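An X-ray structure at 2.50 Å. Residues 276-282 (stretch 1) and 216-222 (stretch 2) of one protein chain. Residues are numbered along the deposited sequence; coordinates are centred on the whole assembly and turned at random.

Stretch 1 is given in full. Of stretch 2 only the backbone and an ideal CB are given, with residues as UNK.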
ATOM      1  N   PHE A 276      -6.294   8.377  -5.737  1.00 22.59           N
ATOM      2  CA  PHE A 276      -6.235   7.192  -6.557  1.00 23.00           C
ATOM      3  C   PHE A 276      -6.355   5.977  -5.637  1.00 23.78           C
ATOM      4  O   PHE A 276      -5.678   5.909  -4.616  1.00 24.23           O
ATOM      5  CB  PHE A 276      -4.915   7.161  -7.318  1.00 22.75           C
ATOM      6  CG  PHE A 276      -4.818   6.060  -8.323  1.00 22.25           C
ATOM      7  CD1 PHE A 276      -5.324   6.228  -9.605  1.00 23.30           C
ATOM      8  CD2 PHE A 276      -4.230   4.848  -7.988  1.00 21.41           C
ATOM      9  CE1 PHE A 276      -5.238   5.192 -10.549  1.00 24.28           C
ATOM     10  CE2 PHE A 276      -4.143   3.808  -8.909  1.00 23.27           C
ATOM     11  CZ  PHE A 276      -4.640   3.977 -10.199  1.00 23.30           C
ATOM     12  N   PRO A 277      -7.241   5.045  -5.980  1.00 24.37           N
ATOM     13  CA  PRO A 277      -7.444   3.798  -5.220  1.00 24.44           C
ATOM     14  C   PRO A 277      -6.218   2.934  -5.059  1.00 24.15           C
ATOM     15  O   PRO A 277      -5.643   2.506  -6.052  1.00 25.40           O
ATOM     16  CB  PRO A 277      -8.463   3.054  -6.065  1.00 24.24           C
ATOM     17  CG  PRO A 277      -9.271   4.157  -6.631  1.00 25.91           C
ATOM     18  CD  PRO A 277      -8.204   5.165  -7.087  1.00 24.90           C
ATOM     19  N   TYR A 278      -5.833   2.669  -3.815  1.00 23.39           N
ATOM     20  CA  TYR A 278      -4.707   1.795  -3.527  1.00 22.46           C
ATOM     21  C   TYR A 278      -4.840   1.204  -2.129  1.00 22.40           C
ATOM     22  O   TYR A 278      -5.240   1.886  -1.187  1.00 22.10           O
ATOM     23  CB  TYR A 278      -3.363   2.527  -3.706  1.00 22.10           C
ATOM     24  CG  TYR A 278      -2.175   1.670  -3.327  1.00 21.41           C
ATOM     25  CD1 TYR A 278      -1.766   0.610  -4.139  1.00 21.34           C
ATOM     26  CD2 TYR A 278      -1.472   1.911  -2.141  1.00 20.90           C
ATOM     27  CE1 TYR A 278      -0.700  -0.199  -3.773  1.00 23.64           C
ATOM     28  CE2 TYR A 278      -0.414   1.115  -1.758  1.00 21.70           C
ATOM     29  CZ  TYR A 278      -0.030   0.055  -2.570  1.00 25.07           C
ATOM     30  OH  TYR A 278       1.030  -0.743  -2.190  1.00 27.57           O
HETATM   31  N   MSE A 279      -4.527  -0.075  -2.017  1.00 22.73           N
HETATM   32  CA  MSE A 279      -4.636  -0.796  -0.762  1.00 23.39           C
HETATM   33  C   MSE A 279      -3.249  -0.990  -0.165  1.00 22.85           C
HETATM   34  O   MSE A 279      -2.411  -1.638  -0.783  1.00 22.70           O
HETATM   35  CB  MSE A 279      -5.304  -2.161  -1.006  1.00 23.88           C
HETATM   36  CG  MSE A 279      -5.571  -2.979   0.250  1.00 26.46           C
HETATM   37 SE   MSE A 279      -6.991  -2.207   1.392  1.00 35.75          SE
HETATM   38  CE  MSE A 279      -8.461  -2.187   0.109  1.00 29.19           C
ATOM     39  N   TYR A 280      -3.025  -0.429   1.026  1.00 22.38           N
ATOM     40  CA  TYR A 280      -1.767  -0.590   1.766  1.00 22.51           C
ATOM     41  C   TYR A 280      -1.747  -1.911   2.527  1.00 23.84           C
ATOM     42  O   TYR A 280      -2.727  -2.256   3.177  1.00 24.28           O
ATOM     43  CB  TYR A 280      -1.543   0.599   2.714  1.00 21.45           C
ATOM     44  CG  TYR A 280      -1.392   1.900   1.968  1.00 19.13           C
ATOM     45  CD1 TYR A 280      -0.142   2.331   1.527  1.00 16.03           C
ATOM     46  CD2 TYR A 280      -2.502   2.673   1.645  1.00 16.72           C
ATOM     47  CE1 TYR A 280      -0.001   3.497   0.823  1.00 14.80           C
ATOM     48  CE2 TYR A 280      -2.375   3.831   0.928  1.00 15.64           C
ATOM     49  CZ  TYR A 280      -1.122   4.243   0.515  1.00 16.52           C
ATOM     50  OH  TYR A 280      -0.983   5.422  -0.196  1.00 17.29           O
ATOM     51  N   LYS A 281      -0.652  -2.660   2.406  1.00 25.27           N
ATOM     52  CA  LYS A 281      -0.519  -3.953   3.061  1.00 27.28           C
ATOM     53  C   LYS A 281       0.840  -4.143   3.745  1.00 29.18           C
ATOM     54  O   LYS A 281       1.896  -3.924   3.163  1.00 28.96           O
ATOM     55  CB  LYS A 281      -0.796  -5.109   2.096  1.00 27.33           C
ATOM     56  CG  LYS A 281      -0.814  -6.489   2.773  1.00 26.79           C
ATOM     57  CD  LYS A 281      -0.560  -7.634   1.790  1.00 28.81           C
ATOM     58  CE  LYS A 281       0.789  -7.509   1.062  1.00 30.84           C
ATOM     59  NZ  LYS A 281       0.869  -8.317  -0.211  1.00 31.79           N
ATOM     60  N   VAL A 282       0.772  -4.553   5.002  1.00 31.94           N
ATOM     61  CA  VAL A 282       1.929  -4.876   5.789  1.00 34.44           C
ATOM     62  C   VAL A 282       1.716  -6.300   6.284  1.00 36.54           C
ATOM     63  O   VAL A 282       0.637  -6.646   6.744  1.00 36.57           O
ATOM     64  CB  VAL A 282       2.055  -3.900   6.949  1.00 34.19           C
ATOM     65  CG1 VAL A 282       2.696  -4.557   8.142  1.00 34.72           C
ATOM     66  CG2 VAL A 282       2.842  -2.692   6.517  1.00 34.36           C
ATOM     67  N   UNK A 216     -12.926  -2.007 -11.721  1.00 26.87           N
ATOM     68  CA  UNK A 216     -11.825  -2.749 -11.104  1.00 26.24           C
ATOM     69  C   UNK A 216     -10.850  -1.750 -10.491  1.00 25.65           C
ATOM     70  O   UNK A 216     -10.327  -0.903 -11.222  1.00 25.98           O
ATOM     71  CB  UNK A 216     -11.120  -3.646 -12.123  1.00 26.24           C
ATOM     72  N   UNK A 217     -10.643  -1.815  -9.172  1.00 24.55           N
ATOM     73  CA  UNK A 217      -9.832  -0.805  -8.486  1.00 23.19           C
ATOM     74  C   UNK A 217      -8.520  -1.366  -7.924  1.00 23.50           C
ATOM     75  O   UNK A 217      -7.486  -0.702  -7.991  1.00 23.99           O
ATOM     76  CB  UNK A 217     -10.645  -0.180  -7.350  1.00 23.19           C
ATOM     77  N   UNK A 218      -8.543  -2.592  -7.400  1.00 23.09           N
ATOM     78  CA  UNK A 218      -7.427  -3.043  -6.588  1.00 22.99           C
ATOM     79  C   UNK A 218      -7.318  -4.571  -6.365  1.00 22.74           C
ATOM     80  O   UNK A 218      -8.317  -5.228  -6.115  1.00 23.11           O
ATOM     81  CB  UNK A 218      -7.520  -2.351  -5.227  1.00 22.99           C
ATOM     82  N   UNK A 219      -6.100  -5.114  -6.469  1.00 22.41           N
ATOM     83  CA  UNK A 219      -5.795  -6.459  -5.956  1.00 22.29           C
ATOM     84  C   UNK A 219      -4.732  -6.425  -4.887  1.00 22.43           C
ATOM     85  O   UNK A 219      -3.849  -5.562  -4.902  1.00 22.52           O
ATOM     86  CB  UNK A 219      -5.344  -7.378  -7.093  1.00 22.29           C
ATOM     87  N   UNK A 220      -4.802  -7.410  -3.994  1.00 22.12           N
ATOM     88  CA  UNK A 220      -3.786  -7.634  -2.993  1.00 22.16           C
ATOM     89  C   UNK A 220      -3.670  -9.120  -2.788  1.00 21.91           C
ATOM     90  O   UNK A 220      -4.671  -9.789  -2.579  1.00 22.18           O
ATOM     91  CB  UNK A 220      -4.108  -6.911  -1.684  1.00 22.16           C
ATOM     92  N   UNK A 221      -2.447  -9.632  -2.878  1.00 21.70           N
ATOM     93  CA  UNK A 221      -2.142 -11.007  -2.531  1.00 21.49           C
ATOM     94  C   UNK A 221      -2.054 -11.109  -1.019  1.00 22.34           C
ATOM     95  O   UNK A 221      -1.210 -10.446  -0.397  1.00 22.36           O
ATOM     96  CB  UNK A 221      -0.845 -11.475  -3.194  1.00 21.49           C
ATOM     97  N   UNK A 222      -2.924 -11.917  -0.419  1.00 23.04           N
ATOM     98  CA  UNK A 222      -2.877 -12.118   1.031  1.00 23.80           C
ATOM     99  C   UNK A 222      -2.124 -13.400   1.351  1.00 24.80           C
ATOM    100  O   UNK A 222      -1.511 -13.526   2.409  1.00 25.34           O
ATOM    101  CB  UNK A 222      -4.287 -12.166   1.622  1.00 23.80           C
TER

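Stretch 2 runs as a strand from 216 to 221, at 11° to strand 279-282, so the two point nearly the same way. Their axes stay 8.2 Å or more apart, so side chains, not backbones, must make most of the contact.

Position 216 has nothing of stretch 1 within 5.5 Å of its ideal CB. Its phi of -72° would allow proline among many others. Pro216 takes no part in the contact.

At position 217 the backbones come near each other: CA of Pro277 lies 6.1 Å from CA of 217. The CA-to-CB bond points sideways, yet the ideal CB is 4.1 Å from Pro277 CB. Stretch 1 offers an uncharged proline ring here. A branched aliphatic residue or methionine would suit. The residue is Leu217, chi1 m and chi2 t. Its CD2 meets Pro277 CG at 3.9 Å, an apolar contact.

Position 218 points toward stretch 1. Its ideal CB lies 4.8 Å from Met279 CB and 5.3 Å from Pro277 O. The gap is short, so a small residue such as alanine, serine, cysteine or threonine would suit. The residue is Ser218, with chi1 t. Its OG packs 3.7 Å from Met279 CB. This is a contact with carbon, and it gives the hydroxyl no polar partner in stretch 1.

Position 219 points away, as the alternation of a strand requires. Stretch 1 sets no demand here; extended angles of -119/152 would suit a beta-branched residue among others. Val219 is found; its CB is 8.0 Å from Met279 CB, the nearest approach of its side chain.

Position 220 points toward stretch 1 again. Its ideal CB is 4.6 Å from Met279 CG and 5.0 Å from Lys281 CD. Two aliphatic chains thus border the site. Met279 O, an acceptor, is 5.6 Å from the ideal CB, too far for a short side chain, but a hydroxyl could reach it through a water. Valine could pack against the carbons; serine or threonine could also offer the hydroxyl. The residue is Thr220, chi1 m, which does both. Its CG2 lies 3.6 Å from Lys281 CD, and its OG1 is 3.6 Å from Met279 CG. OG1 also hydrogen-bonds water 1, 2.9 Å from its oxygen. Water 1 donates to Met279 O at 2.8 Å from its oxygen, and so bridges the two stretches.

At position 221 CA-to-CB points sideways, and the ideal CB is 4.7 Å from Lys281 NZ. The backbone can answer the charge: Lys281 NZ donates a hydrogen bond to O of 221 at 3.0 Å. The side chain is therefore free to be apolar, though an acidic or polar one is possible. The residue is Ile221, chi1 m and chi2 t, and its end leads away.

Position 222 leaves the strand. Its ideal CB has nothing of stretch 1 within 5.5 Å, so many residues are possible. Leu222 is found; its CD2 comes to 4.7 Å from Lys281 CD.

Stretch 2 216-222: PLSVTIL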
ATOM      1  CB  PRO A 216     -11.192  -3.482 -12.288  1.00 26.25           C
ATOM      2  CG  PRO A 216     -11.515  -2.628 -13.489  1.00 26.86           C
ATOM      3  CD  PRO A 216     -12.853  -2.020 -13.198  1.00 26.83           C
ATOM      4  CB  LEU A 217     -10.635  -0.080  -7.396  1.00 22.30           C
ATOM      5  CG  LEU A 217     -11.939   0.701  -7.723  1.00 20.63           C
ATOM      6  CD1 LEU A 217     -12.592   1.238  -6.477  1.00 16.60           C
ATOM      7  CD2 LEU A 217     -11.700   1.832  -8.666  1.00 18.51           C
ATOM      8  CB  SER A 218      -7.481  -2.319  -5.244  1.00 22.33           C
ATOM      9  OG  SER A 218      -6.854  -3.100  -4.253  1.00 23.80           O
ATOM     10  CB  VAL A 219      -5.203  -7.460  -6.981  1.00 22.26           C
ATOM     11  CG1 VAL A 219      -6.038  -8.727  -7.005  1.00 22.43           C
ATOM     12  CG2 VAL A 219      -4.952  -6.850  -8.353  1.00 21.06           C
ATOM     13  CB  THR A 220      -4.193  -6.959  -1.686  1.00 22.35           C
ATOM     14  OG1 THR A 220      -4.341  -5.558  -1.916  1.00 23.84           O
ATOM     15  CG2 THR A 220      -3.069  -7.018  -0.664  1.00 22.06           C
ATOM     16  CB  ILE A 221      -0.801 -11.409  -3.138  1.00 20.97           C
ATOM     17  CG1 ILE A 221      -0.847 -11.294  -4.662  1.00 20.98           C
ATOM     18  CG2 ILE A 221      -0.425 -12.792  -2.690  1.00 20.70           C
ATOM     19  CD1 ILE A 221       0.489 -11.500  -5.354  1.00 20.04           C
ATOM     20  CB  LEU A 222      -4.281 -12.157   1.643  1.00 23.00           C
ATOM     21  CG  LEU A 222      -5.199 -10.946   1.462  1.00 22.17           C
ATOM     22  CD1 LEU A 222      -6.612 -11.300   1.874  1.00 21.12           C
ATOM     23  CD2 LEU A 222      -4.712  -9.735   2.234  1.00 21.32           C
TER
HETATM   24  O   HOH W   1      -1.971  -3.958  -2.354  1.00 21.91           O
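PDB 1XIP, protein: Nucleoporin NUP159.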